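Local coordinates for protein glyoxylate reductase (Paecilomyces sp. J18, PDB 3WNV) that probably reduces glyoxylate to glycolate with a nicotinamide cofactor, as a member of the D-isomer specific 2-hydroxyacid dehydrogenase family, at residues R174-R185 with D194-L204. Residues are numbered along the deposited sequence; the frame is centred on the assembly and turned at random.
Sequences RAFGMNIIYHNR and DGAKYVSFDEL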
loop_
_atom_site.group_PDB
_atom_site.type_symbol
_atom_site.label_atom_id
_atom_site.label_comp_id
_atom_site.label_asym_id
_atom_site.label_seq_id
_atom_site.Cartn_x
_atom_site.Cartn_y
_atom_site.Cartn_z
ATOM N N ARG A 174 -1.778 3.509 20.831
ATOM C CA ARG A 174 -1.447 3.652 22.239
ATOM C C ARG A 174 -2.154 4.834 22.909
ATOM O O ARG A 174 -2.514 4.762 24.097
ATOM C CB ARG A 174 0.080 3.768 22.449
ATOM C CG ARG A 174 0.734 2.417 22.651
ATOM C CD ARG A 174 2.240 2.524 22.998
ATOM N NE ARG A 174 2.947 3.060 21.861
ATOM C CZ ARG A 174 3.627 2.338 20.971
ATOM N NH1 ARG A 174 3.772 1.013 21.090
ATOM N NH2 ARG A 174 4.184 2.964 19.965
ATOM N N ALA A 175 -2.318 5.919 22.164
ATOM C CA ALA A 175 -3.008 7.094 22.684
ATOM C C ALA A 175 -4.489 6.803 22.897
ATOM O O ALA A 175 -5.147 7.493 23.703
ATOM C CB ALA A 175 -2.798 8.298 21.777
ATOM N N PHE A 176 -4.995 5.766 22.221
ATOM C CA PHE A 176 -6.370 5.281 22.429
ATOM C C PHE A 176 -6.432 4.255 23.560
ATOM O O PHE A 176 -7.488 3.692 23.819
ATOM C CB PHE A 176 -6.993 4.689 21.144
ATOM C CG PHE A 176 -7.340 5.709 20.092
ATOM C CD1 PHE A 176 -6.345 6.395 19.406
ATOM C CD2 PHE A 176 -8.659 5.951 19.753
ATOM C CE1 PHE A 176 -6.654 7.328 18.436
ATOM C CE2 PHE A 176 -8.982 6.893 18.778
ATOM C CZ PHE A 176 -7.988 7.579 18.114
ATOM N N GLY A 177 -5.312 4.036 24.249
ATOM C CA GLY A 177 -5.268 3.133 25.384
ATOM C C GLY A 177 -5.046 1.659 25.052
ATOM O O GLY A 177 -5.261 0.791 25.917
ATOM N N MET A 178 -4.627 1.367 23.818
ATOM C CA MET A 178 -4.364 -0.021 23.391
ATOM C C MET A 178 -2.964 -0.526 23.782
ATOM O O MET A 178 -2.038 0.258 23.920
ATOM C CB MET A 178 -4.564 -0.176 21.887
ATOM C CG MET A 178 -5.935 0.275 21.461
ATOM S SD MET A 178 -6.252 -0.124 19.757
ATOM C CE MET A 178 -6.788 -1.834 19.859
ATOM N N ASN A 179 -2.861 -1.842 23.989
ATOM C CA ASN A 179 -1.586 -2.529 24.170
ATOM C C ASN A 179 -1.180 -3.040 22.798
ATOM O O ASN A 179 -2.031 -3.438 21.988
ATOM C CB ASN A 179 -1.755 -3.723 25.095
ATOM C CG ASN A 179 -2.235 -3.325 26.447
ATOM O OD1 ASN A 179 -3.201 -3.886 26.961
ATOM N ND2 ASN A 179 -1.578 -2.334 27.036
ATOM N N ILE A 180 0.107 -3.038 22.519
ATOM C CA ILE A 180 0.542 -3.327 21.140
ATOM C C ILE A 180 1.378 -4.596 21.095
ATOM O O ILE A 180 2.344 -4.736 21.853
ATOM C CB ILE A 180 1.382 -2.191 20.540
ATOM C CG1 ILE A 180 0.762 -0.834 20.861
ATOM C CG2 ILE A 180 1.591 -2.404 19.020
ATOM C CD1 ILE A 180 -0.649 -0.623 20.210
ATOM N N ILE A 181 0.998 -5.529 20.233
ATOM C CA ILE A 181 1.845 -6.696 19.955
ATOM C C ILE A 181 2.102 -6.794 18.455
ATOM O O ILE A 181 1.344 -6.256 17.645
ATOM C CB ILE A 181 1.248 -8.031 20.468
ATOM C CG1 ILE A 181 -0.120 -8.305 19.809
ATOM C CG2 ILE A 181 1.113 -7.988 21.984
ATOM C CD1 ILE A 181 -0.702 -9.713 20.205
ATOM N N TYR A 182 3.156 -7.502 18.073
ATOM C CA TYR A 182 3.458 -7.620 16.653
ATOM C C TYR A 182 4.239 -8.871 16.326
ATOM O O TYR A 182 4.916 -9.463 17.176
ATOM C CB TYR A 182 4.246 -6.399 16.157
ATOM C CG TYR A 182 5.742 -6.508 16.437
ATOM C CD1 TYR A 182 6.260 -6.237 17.710
ATOM C CD2 TYR A 182 6.637 -6.867 15.430
ATOM C CE1 TYR A 182 7.649 -6.349 17.982
ATOM C CE2 TYR A 182 8.017 -6.958 15.694
ATOM C CZ TYR A 182 8.504 -6.692 16.962
ATOM O OH TYR A 182 9.875 -6.784 17.190
ATOM N N HIS A 183 4.172 -9.246 15.054
ATOM C CA HIS A 183 5.005 -10.324 14.543
ATOM C C HIS A 183 5.614 -9.932 13.205
ATOM O O HIS A 183 4.910 -9.543 12.265
ATOM C CB HIS A 183 4.223 -11.625 14.368
ATOM C CG HIS A 183 5.061 -12.729 13.787
ATOM N ND1 HIS A 183 6.052 -13.359 14.510
ATOM C CD2 HIS A 183 5.124 -13.245 12.532
ATOM C CE1 HIS A 183 6.652 -14.258 13.741
ATOM N NE2 HIS A 183 6.119 -14.201 12.541
ATOM N N ASN A 184 6.932 -10.017 13.148
ATOM C CA ASN A 184 7.663 -9.934 11.894
ATOM C C ASN A 184 8.438 -11.231 11.847
ATOM O O ASN A 184 8.618 -11.865 12.883
ATOM C CB ASN A 184 8.665 -8.777 11.933
ATOM C CG ASN A 184 8.009 -7.435 11.786
ATOM O OD1 ASN A 184 6.774 -7.294 11.964
ATOM N ND2 ASN A 184 8.821 -6.426 11.436
ATOM N N ARG A 185 8.953 -11.617 10.680
ATOM C CA ARG A 185 9.792 -12.809 10.621
ATOM C C ARG A 185 10.970 -12.703 11.610
ATOM O O ARG A 185 11.325 -13.682 12.279
ATOM C CB ARG A 185 10.316 -13.007 9.205
ATOM C CG ARG A 185 11.661 -13.698 9.191
ATOM C CD ARG A 185 12.108 -14.100 7.802
ATOM N NE ARG A 185 11.847 -13.099 6.774
ATOM C CZ ARG A 185 10.974 -13.252 5.778
ATOM N NH1 ARG A 185 10.264 -14.372 5.654
ATOM N NH2 ARG A 185 10.813 -12.277 4.899
ATOM N N ASP A 194 9.795 0.299 19.127
ATOM C CA ASP A 194 9.206 1.543 19.620
ATOM C C ASP A 194 8.159 1.264 20.707
ATOM O O ASP A 194 7.134 1.926 20.760
ATOM C CB ASP A 194 8.600 2.350 18.440
ATOM C CG ASP A 194 8.324 3.810 18.796
ATOM O OD1 ASP A 194 7.320 4.373 18.315
ATOM O OD2 ASP A 194 9.124 4.402 19.548
ATOM N N GLY A 195 8.410 0.270 21.560
ATOM C CA GLY A 195 7.469 -0.055 22.627
ATOM C C GLY A 195 6.641 -1.337 22.494
ATOM O O GLY A 195 6.229 -1.922 23.497
ATOM N N ALA A 196 6.408 -1.790 21.265
ATOM C CA ALA A 196 5.584 -2.984 21.016
ATOM C C ALA A 196 6.265 -4.288 21.404
ATOM O O ALA A 196 7.486 -4.416 21.272
ATOM C CB ALA A 196 5.162 -3.029 19.555
ATOM N N LYS A 197 5.458 -5.250 21.854
ATOM C CA LYS A 197 5.882 -6.581 22.283
ATOM C C LYS A 197 5.904 -7.644 21.159
ATOM O O LYS A 197 4.905 -7.895 20.476
ATOM C CB LYS A 197 4.926 -7.034 23.372
ATOM C CG LYS A 197 5.213 -8.382 23.946
ATOM C CD LYS A 197 4.539 -8.489 25.313
ATOM C CE LYS A 197 5.031 -9.696 26.082
ATOM N NZ LYS A 197 4.090 -10.843 25.945
ATOM N N TYR A 198 7.053 -8.259 20.954
ATOM C CA TYR A 198 7.192 -9.257 19.883
ATOM C C TYR A 198 6.525 -10.562 20.265
ATOM O O TYR A 198 6.704 -11.038 21.382
ATOM C CB TYR A 198 8.666 -9.538 19.654
ATOM C CG TYR A 198 8.907 -10.545 18.561
ATOM C CD1 TYR A 198 8.826 -10.164 17.241
ATOM C CD2 TYR A 198 9.206 -11.867 18.856
ATOM C CE1 TYR A 198 9.053 -11.065 16.231
ATOM C CE2 TYR A 198 9.437 -12.788 17.837
ATOM C CZ TYR A 198 9.346 -12.368 16.525
ATOM O OH TYR A 198 9.575 -13.232 15.466
ATOM N N VAL A 199 5.766 -11.151 19.337
ATOM C CA VAL A 199 5.104 -12.443 19.552
ATOM C C VAL A 199 5.193 -13.318 18.291
ATOM O O VAL A 199 5.512 -12.835 17.199
ATOM C CB VAL A 199 3.609 -12.268 19.948
ATOM C CG1 VAL A 199 3.480 -11.526 21.259
ATOM C CG2 VAL A 199 2.809 -11.580 18.854
ATOM N N SER A 200 4.928 -14.610 18.440
ATOM C CA SER A 200 5.003 -15.514 17.298
ATOM C C SER A 200 3.769 -15.273 16.451
ATOM O O SER A 200 2.858 -14.581 16.883
ATOM C CB SER A 200 5.046 -16.964 17.758
ATOM O OG SER A 200 3.828 -17.314 18.400
ATOM N N PHE A 201 3.766 -15.792 15.221
ATOM C CA PHE A 201 2.596 -15.652 14.341
ATOM C C PHE A 201 1.346 -16.226 15.030
ATOM O O PHE A 201 0.316 -15.568 15.111
ATOM C CB PHE A 201 2.901 -16.321 12.980
ATOM C CG PHE A 201 1.828 -16.130 11.918
ATOM C CD1 PHE A 201 1.762 -14.971 11.164
ATOM C CD2 PHE A 201 0.921 -17.149 11.632
ATOM C CE1 PHE A 201 0.767 -14.800 10.148
ATOM C CE2 PHE A 201 -0.071 -16.994 10.631
ATOM C CZ PHE A 201 -0.140 -15.800 9.889
ATOM N N ASP A 202 1.421 -17.464 15.518
ATOM C CA ASP A 202 0.266 -18.069 16.170
ATOM C C ASP A 202 -0.199 -17.271 17.396
ATOM O O ASP A 202 -1.398 -17.145 17.643
ATOM C CB ASP A 202 0.567 -19.522 16.557
ATOM C CG ASP A 202 0.509 -20.480 15.367
ATOM O OD1 ASP A 202 0.004 -20.091 14.299
ATOM O OD2 ASP A 202 0.964 -21.642 15.514
ATOM N N GLU A 203 0.735 -16.686 18.137
ATOM C CA GLU A 203 0.376 -15.892 19.310
ATOM C C GLU A 203 -0.280 -14.579 18.912
ATOM O O GLU A 203 -1.161 -14.057 19.631
ATOM C CB GLU A 203 1.618 -15.603 20.177
ATOM C CG GLU A 203 2.095 -16.741 21.051
ATOM C CD GLU A 203 3.490 -16.476 21.657
ATOM O OE1 GLU A 203 4.321 -15.755 21.027
ATOM O OE2 GLU A 203 3.755 -17.002 22.769
ATOM N N LEU A 204 0.110 -14.043 17.753
ATOM C CA LEU A 204 -0.460 -12.800 17.249
ATOM C C LEU A 204 -1.933 -13.042 16.896
ATOM O O LEU A 204 -2.803 -12.213 17.189
ATOM C CB LEU A 204 0.298 -12.295 16.017
ATOM C CG LEU A 204 -0.114 -10.908 15.518
ATOM C CD1 LEU A 204 0.377 -9.849 16.482
ATOM C CD2 LEU A 204 0.480 -10.649 14.111
HETATM O O HOH W 1 5.340 2.980 17.576
#
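In the beta-alpha-beta unit at one margin of the Rossmann-type NAD-binding domain, I181 and Y182 of strand 179-183 pair in parallel with K197 and Y198 of strand 197-198, one of the sheet's two edge strands. Three backbone bonds join the two: K197 N to I180 O, Y182 N to K197 O (3.0 Å) and V199 N to Y182 O (2.9 Å). Beyond the end of strand 197-198, the H183 side chain adds a bond of its own. With CG anti to the backbone N (chi1 178°), its imidazole reaches over so that ND1 donates to V199 O at 2.8 Å, the acceptor lying near the ring plane; F201 CB packs over a face of that ring, 4.0 Å from its centroid. The edge of the Y198 ring meets the face of Y182 in an offset edge-to-face pair, planes 71° apart, and its hydroxyl bonds to N184 O (3.1 Å). The Y182 hydroxyl turns instead to E193 and L188. On the sheet face carrying I181, L204 CD1 sits 3.7 Å from I181 CG1, seating helix 201-207 against the strand. V199 O can only accept, so ND1 of H183 probably carries the proton; this bond, with F201 CB over one face, limits the imidazole's rotation.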